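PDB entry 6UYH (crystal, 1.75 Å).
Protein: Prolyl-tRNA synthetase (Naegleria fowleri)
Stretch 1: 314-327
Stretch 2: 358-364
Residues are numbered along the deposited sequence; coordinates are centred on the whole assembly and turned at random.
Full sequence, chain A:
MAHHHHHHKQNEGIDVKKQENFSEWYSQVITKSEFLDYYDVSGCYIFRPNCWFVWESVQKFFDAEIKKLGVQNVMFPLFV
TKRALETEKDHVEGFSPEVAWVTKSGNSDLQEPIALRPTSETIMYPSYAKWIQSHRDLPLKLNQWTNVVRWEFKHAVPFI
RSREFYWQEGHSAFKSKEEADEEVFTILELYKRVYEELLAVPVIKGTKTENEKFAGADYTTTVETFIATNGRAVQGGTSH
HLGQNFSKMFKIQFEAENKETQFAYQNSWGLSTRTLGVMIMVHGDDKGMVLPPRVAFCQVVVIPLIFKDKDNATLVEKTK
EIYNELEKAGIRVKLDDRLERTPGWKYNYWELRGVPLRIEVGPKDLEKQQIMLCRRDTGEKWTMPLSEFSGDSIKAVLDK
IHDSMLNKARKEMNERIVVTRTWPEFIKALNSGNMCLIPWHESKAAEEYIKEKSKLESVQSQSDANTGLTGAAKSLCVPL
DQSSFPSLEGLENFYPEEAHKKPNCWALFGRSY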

ATOM      1  N   THR A 314     -35.654  20.738 -18.136  1.00 81.95           N
ATOM      2  CA  THR A 314     -34.728  21.770 -17.681  1.00 85.79           C
ATOM      3  C   THR A 314     -34.142  21.443 -16.310  1.00 80.91           C
ATOM      4  O   THR A 314     -32.998  21.816 -16.020  1.00 72.18           O
ATOM      5  CB  THR A 314     -35.441  23.126 -17.654  1.00 94.15           C
ATOM      6  OG1 THR A 314     -34.616  24.096 -16.996  1.00 96.90           O
ATOM      7  CG2 THR A 314     -36.776  23.017 -16.928  1.00 94.63           C
ATOM      8  N   LEU A 315     -34.907  20.756 -15.458  1.00 68.24           N
ATOM      9  CA  LEU A 315     -34.406  20.376 -14.141  1.00 69.36           C
ATOM     10  C   LEU A 315     -33.227  19.419 -14.257  1.00 71.78           C
ATOM     11  O   LEU A 315     -32.278  19.485 -13.467  1.00 59.80           O
ATOM     12  CB  LEU A 315     -35.543  19.759 -13.323  1.00 67.59           C
ATOM     13  CG  LEU A 315     -35.298  19.235 -11.907  1.00 63.56           C
ATOM     14  CD1 LEU A 315     -36.514  19.491 -11.032  1.00 63.63           C
ATOM     15  CD2 LEU A 315     -34.987  17.750 -11.942  1.00 62.03           C
ATOM     16  N   VAL A 316     -33.266  18.523 -15.245  1.00 68.98           N
ATOM     17  CA  VAL A 316     -32.178  17.567 -15.424  1.00 69.07           C
ATOM     18  C   VAL A 316     -30.883  18.290 -15.764  1.00 67.66           C
ATOM     19  O   VAL A 316     -29.811  17.948 -15.251  1.00 62.65           O
ATOM     20  CB  VAL A 316     -32.557  16.533 -16.500  1.00 67.81           C
ATOM     21  CG1 VAL A 316     -31.323  15.804 -17.005  1.00 69.39           C
ATOM     22  CG2 VAL A 316     -33.564  15.546 -15.938  1.00 66.48           C
ATOM     23  N   GLU A 317     -30.959  19.312 -16.621  1.00 65.70           N
ATOM     24  CA  GLU A 317     -29.740  19.998 -17.041  1.00 69.31           C
ATOM     25  C   GLU A 317     -29.156  20.847 -15.918  1.00 68.58           C
ATOM     26  O   GLU A 317     -27.931  20.951 -15.790  1.00 67.14           O
ATOM     27  CB  GLU A 317     -30.007  20.849 -18.281  1.00 74.80           C
ATOM     28  CG  GLU A 317     -30.116  20.032 -19.566  1.00 81.42           C
ATOM     29  CD  GLU A 317     -28.958  19.059 -19.749  1.00 83.54           C
ATOM     30  OE1 GLU A 317     -29.096  17.875 -19.365  1.00 81.75           O
ATOM     31  OE2 GLU A 317     -27.906  19.478 -20.275  1.00 87.07           O
ATOM     32  N   LYS A 318     -30.009  21.465 -15.094  1.00 62.15           N
ATOM     33  CA  LYS A 318     -29.492  22.206 -13.945  1.00 60.29           C
ATOM     34  C   LYS A 318     -28.884  21.261 -12.916  1.00 61.72           C
ATOM     35  O   LYS A 318     -27.867  21.583 -12.292  1.00 57.65           O
ATOM     36  CB  LYS A 318     -30.593  23.051 -13.313  1.00 63.31           C
ATOM     37  CG  LYS A 318     -30.103  23.970 -12.196  1.00 60.05           C
ATOM     38  CD  LYS A 318     -30.667  25.378 -12.361  1.00 62.93           C
ATOM     39  CE  LYS A 318     -30.082  26.070 -13.579  1.00 69.42           C
ATOM     40  NZ  LYS A 318     -28.606  26.236 -13.462  1.00 70.25           N
ATOM     41  N   THR A 319     -29.494  20.089 -12.728  1.00 61.53           N
ATOM     42  CA  THR A 319     -28.879  19.058 -11.902  1.00 61.54           C
ATOM     43  C   THR A 319     -27.525  18.643 -12.467  1.00 55.39           C
ATOM     44  O   THR A 319     -26.553  18.479 -11.721  1.00 50.60           O
ATOM     45  CB  THR A 319     -29.817  17.854 -11.794  1.00 66.70           C
ATOM     46  OG1 THR A 319     -31.036  18.252 -11.154  1.00 67.59           O
ATOM     47  CG2 THR A 319     -29.178  16.752 -10.993  1.00 63.05           C
ATOM     48  N   LYS A 320     -27.438  18.479 -13.789  1.00 55.20           N
ATOM     49  CA  LYS A 320     -26.150  18.180 -14.405  1.00 56.32           C
ATOM     50  C   LYS A 320     -25.167  19.327 -14.202  1.00 53.25           C
ATOM     51  O   LYS A 320     -23.969  19.100 -13.993  1.00 56.46           O
ATOM     52  CB  LYS A 320     -26.335  17.885 -15.894  1.00 52.80           C
ATOM     53  N   GLU A 321     -25.657  20.570 -14.254  1.00 55.98           N
ATOM     54  CA  GLU A 321     -24.785  21.721 -14.041  1.00 52.47           C
ATOM     55  C   GLU A 321     -24.283  21.786 -12.602  1.00 50.14           C
ATOM     56  O   GLU A 321     -23.123  22.139 -12.359  1.00 48.89           O
ATOM     57  CB  GLU A 321     -25.518  23.007 -14.419  1.00 59.43           C
ATOM     58  CG  GLU A 321     -25.701  23.171 -15.921  1.00 61.57           C
ATOM     59  CD  GLU A 321     -26.658  24.288 -16.281  1.00 70.98           C
ATOM     60  OE1 GLU A 321     -27.171  24.289 -17.424  1.00 79.06           O
ATOM     61  OE2 GLU A 321     -26.895  25.162 -15.421  1.00 71.62           O
ATOM     62  N   ILE A 322     -25.141  21.459 -11.634  1.00 49.65           N
ATOM     63  CA  ILE A 322     -24.701  21.416 -10.242  1.00 47.46           C
ATOM     64  C   ILE A 322     -23.629  20.355 -10.066  1.00 48.86           C
ATOM     65  O   ILE A 322     -22.593  20.591  -9.433  1.00 52.97           O
ATOM     66  CB  ILE A 322     -25.897  21.166  -9.306  1.00 49.46           C
ATOM     67  CG1 ILE A 322     -26.832  22.380  -9.305  1.00 50.16           C
ATOM     68  CG2 ILE A 322     -25.403  20.812  -7.895  1.00 46.71           C
ATOM     69  CD1 ILE A 322     -28.259  22.053  -8.949  1.00 61.53           C
ATOM     70  N   TYR A 323     -23.866  19.167 -10.622  1.00 49.84           N
ATOM     71  CA  TYR A 323     -22.878  18.096 -10.546  1.00 47.35           C
ATOM     72  C   TYR A 323     -21.539  18.542 -11.120  1.00 47.10           C
ATOM     73  O   TYR A 323     -20.485  18.339 -10.508  1.00 42.80           O
ATOM     74  CB  TYR A 323     -23.394  16.859 -11.285  1.00 49.45           C
ATOM     75  CG  TYR A 323     -22.364  15.758 -11.419  1.00 46.86           C
ATOM     76  CD1 TYR A 323     -22.246  14.770 -10.453  1.00 46.77           C
ATOM     77  CD2 TYR A 323     -21.511  15.708 -12.518  1.00 48.68           C
ATOM     78  CE1 TYR A 323     -21.302  13.762 -10.574  1.00 40.96           C
ATOM     79  CE2 TYR A 323     -20.566  14.714 -12.644  1.00 44.30           C
ATOM     80  CZ  TYR A 323     -20.463  13.742 -11.673  1.00 44.06           C
ATOM     81  OH  TYR A 323     -19.523  12.749 -11.805  1.00 46.40           O
ATOM     82  N   ASN A 324     -21.564  19.159 -12.302  1.00 47.04           N
ATOM     83  CA  ASN A 324     -20.317  19.475 -12.988  1.00 49.34           C
ATOM     84  C   ASN A 324     -19.534  20.571 -12.268  1.00 46.20           C
ATOM     85  O   ASN A 324     -18.300  20.534 -12.233  1.00 47.19           O
ATOM     86  CB  ASN A 324     -20.615  19.862 -14.437  1.00 57.99           C
ATOM     87  CG  ASN A 324     -21.103  18.682 -15.258  1.00 58.27           C
ATOM     88  OD1 ASN A 324     -20.496  17.609 -15.245  1.00 55.89           O
ATOM     89  ND2 ASN A 324     -22.215  18.865 -15.956  1.00 65.45           N
ATOM     90  N   GLU A 325     -20.227  21.552 -11.681  1.00 52.22           N
ATOM     91  CA  GLU A 325     -19.501  22.612 -10.989  1.00 45.51           C
ATOM     92  C   GLU A 325     -18.809  22.078  -9.742  1.00 45.77           C
ATOM     93  O   GLU A 325     -17.660  22.437  -9.461  1.00 42.05           O
ATOM     94  CB  GLU A 325     -20.434  23.764 -10.632  1.00 48.76           C
ATOM     95  CG  GLU A 325     -19.678  24.942 -10.047  1.00 55.79           C
ATOM     96  CD  GLU A 325     -20.549  26.148  -9.810  1.00 62.93           C
ATOM     97  OE1 GLU A 325     -21.714  26.137 -10.258  1.00 68.73           O
ATOM     98  OE2 GLU A 325     -20.064  27.107  -9.174  1.00 63.60           O
ATOM     99  N   LEU A 326     -19.483  21.202  -8.995  1.00 43.94           N
ATOM    100  CA  LEU A 326     -18.858  20.608  -7.820  1.00 41.04           C
ATOM    101  C   LEU A 326     -17.705  19.692  -8.211  1.00 39.76           C
ATOM    102  O   LEU A 326     -16.648  19.708  -7.570  1.00 43.30           O
ATOM    103  CB  LEU A 326     -19.900  19.848  -6.999  1.00 42.22           C
ATOM    104  CG  LEU A 326     -21.108  20.640  -6.485  1.00 43.51           C
ATOM    105  CD1 LEU A 326     -21.932  19.754  -5.571  1.00 38.33           C
ATOM    106  CD2 LEU A 326     -20.678  21.896  -5.755  1.00 42.54           C
ATOM    107  N   GLU A 327     -17.885  18.892  -9.268  1.00 42.08           N
ATOM    108  CA  GLU A 327     -16.808  18.013  -9.715  1.00 47.45           C
ATOM    109  C   GLU A 327     -15.583  18.809 -10.148  1.00 42.80           C
ATOM    110  O   GLU A 327     -14.446  18.421  -9.851  1.00 39.70           O
ATOM    111  CB  GLU A 327     -17.287  17.124 -10.863  1.00 54.99           C
ATOM    112  CG  GLU A 327     -16.229  16.133 -11.320  1.00 63.95           C
ATOM    113  CD  GLU A 327     -16.496  15.580 -12.704  1.00 75.10           C
ATOM    114  OE1 GLU A 327     -17.155  16.272 -13.512  1.00 84.65           O
ATOM    115  OE2 GLU A 327     -16.045  14.449 -12.986  1.00 76.81           O
ATOM    116  N   ARG A 358     -26.441  16.035   1.142  1.00 34.08           N
ATOM    117  CA  ARG A 358     -27.351  15.727   0.048  1.00 35.67           C
ATOM    118  C   ARG A 358     -27.926  17.019  -0.516  1.00 37.85           C
ATOM    119  O   ARG A 358     -28.319  17.915   0.238  1.00 38.56           O
ATOM    120  CB  ARG A 358     -28.481  14.809   0.524  1.00 36.09           C
ATOM    121  CG  ARG A 358     -29.590  14.574  -0.482  1.00 44.30           C
ATOM    122  CD  ARG A 358     -30.589  13.545   0.038  1.00 43.47           C
ATOM    123  NE  ARG A 358     -31.565  14.098   0.977  1.00 44.07           N
ATOM    124  CZ  ARG A 358     -31.802  13.621   2.196  1.00 44.35           C
ATOM    125  NH1 ARG A 358     -31.135  12.570   2.650  1.00 41.21           N
ATOM    126  NH2 ARG A 358     -32.720  14.198   2.964  1.00 41.05           N
ATOM    127  N   ILE A 359     -27.953  17.119  -1.842  1.00 39.01           N
ATOM    128  CA  ILE A 359     -28.610  18.218  -2.544  1.00 41.42           C
ATOM    129  C   ILE A 359     -29.842  17.643  -3.223  1.00 44.56           C
ATOM    130  O   ILE A 359     -29.737  16.699  -4.017  1.00 43.31           O
ATOM    131  CB  ILE A 359     -27.673  18.894  -3.558  1.00 41.74           C
ATOM    132  CG1 ILE A 359     -26.506  19.562  -2.823  1.00 43.51           C
ATOM    133  CG2 ILE A 359     -28.441  19.908  -4.428  1.00 45.78           C
ATOM    134  CD1 ILE A 359     -25.516  20.265  -3.716  1.00 43.88           C
ATOM    135  N   GLU A 360     -31.014  18.187  -2.886  1.00 44.91           N
ATOM    136  CA  GLU A 360     -32.279  17.807  -3.504  1.00 46.93           C
ATOM    137  C   GLU A 360     -32.699  18.928  -4.445  1.00 49.50           C
ATOM    138  O   GLU A 360     -32.839  20.077  -4.015  1.00 50.44           O
ATOM    139  CB  GLU A 360     -33.363  17.565  -2.451  1.00 52.20           C
ATOM    140  CG  GLU A 360     -32.995  16.569  -1.357  1.00 48.60           C
ATOM    141  CD  GLU A 360     -33.995  16.581  -0.209  1.00 55.09           C
ATOM    142  OE1 GLU A 360     -35.039  17.261  -0.333  1.00 58.00           O
ATOM    143  OE2 GLU A 360     -33.738  15.917   0.818  1.00 52.67           O
ATOM    144  N   VAL A 361     -32.890  18.598  -5.720  1.00 50.74           N
ATOM    145  CA  VAL A 361     -33.273  19.570  -6.740  1.00 59.07           C
ATOM    146  C   VAL A 361     -34.699  19.255  -7.166  1.00 61.18           C
ATOM    147  O   VAL A 361     -34.939  18.278  -7.888  1.00 57.95           O
ATOM    148  CB  VAL A 361     -32.321  19.545  -7.942  1.00 57.20           C
ATOM    149  CG1 VAL A 361     -32.649  20.690  -8.888  1.00 58.33           C
ATOM    150  CG2 VAL A 361     -30.875  19.618  -7.477  1.00 54.58           C
ATOM    151  N   GLY A 362     -35.646  20.082  -6.729  1.00 57.66           N
ATOM    152  CA  GLY A 362     -37.041  19.875  -7.041  1.00 61.85           C
ATOM    153  C   GLY A 362     -37.618  20.979  -7.905  1.00 69.04           C
ATOM    154  O   GLY A 362     -37.070  22.083  -7.995  1.00 68.21           O
ATOM    155  N   PRO A 363     -38.746  20.694  -8.564  1.00 74.93           N
ATOM    156  CA  PRO A 363     -39.360  21.719  -9.428  1.00 73.45           C
ATOM    157  C   PRO A 363     -39.778  22.960  -8.666  1.00 74.45           C
ATOM    158  O   PRO A 363     -39.499  24.081  -9.108  1.00 71.78           O
ATOM    159  CB  PRO A 363     -40.567  20.987 -10.035  1.00 74.29           C
ATOM    160  CG  PRO A 363     -40.305  19.533  -9.817  1.00 75.41           C
ATOM    161  CD  PRO A 363     -39.521  19.444  -8.549  1.00 76.26           C
ATOM    162  N   LYS A 364     -40.447  22.786  -7.523  1.00 78.24           N
ATOM    163  CA  LYS A 364     -40.854  23.938  -6.725  1.00 79.52           C
ATOM    164  C   LYS A 364     -39.650  24.784  -6.331  1.00 79.40           C
ATOM    165  O   LYS A 364     -39.698  26.018  -6.409  1.00 83.01           O
ATOM    166  CB  LYS A 364     -41.620  23.473  -5.485  1.00 75.23           C
TER

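This is an apolar packing contact, in which one face of helix 314-327 lies nearly antiparallel against strand 358-361 and the turn that follows it, with no hydrogen bond between the two stretches. The axes approach to 10.0 Å and their directions differ by 157°. The register therefore runs in reverse: Leu 315 sits near Pro 363, Thr 319 near Val 361, and Ile 322 near Ile 359.

Val 361 is central. Its side chain points toward the helix and meets three residues there. Leu 315 CG is 4.3 Å from Val 361 CG1, Ile 322 CD1 is 3.9 Å from Val 361 CG2, and Thr 319 OG1 is 3.7 Å from Val 361 CB. The Thr 319 hydroxyl lies against this carbon and also bonds within its own helix: Thr 319 OG1 donates to Leu 315 O at 2.9 Å.

Ile 359 is two residues before Val 361, so its side chain emerges on the same side of the strand. Ile 359 CD1 reaches the later turns of the helix, 4.2 Å from Ile 322 CG2 and 4.1 Å from Leu 326 CD1. Ile 322 thus touches both strand side chains that point toward the helix, Ile 359 and Val 361.

At the other end, Leu 315 packs against the chain as it leaves the strand. Leu 315 CD1 lies 3.6 Å from Gly 362 C and 3.9 Å from Pro 363 CD. Gly 362 holds the N-cap position of the next helix.

Each stretch has one internal salt bridge, and none crosses between them. Arg 358 NE and Glu 360 OE2 form a salt bridge at 2.8 Å, and neither residue touches helix 314-327. Lys 318 starts toward the strand, but its end leads away, and Lys 318 NZ bridges to Glu 321 OE2 at 2.8 Å.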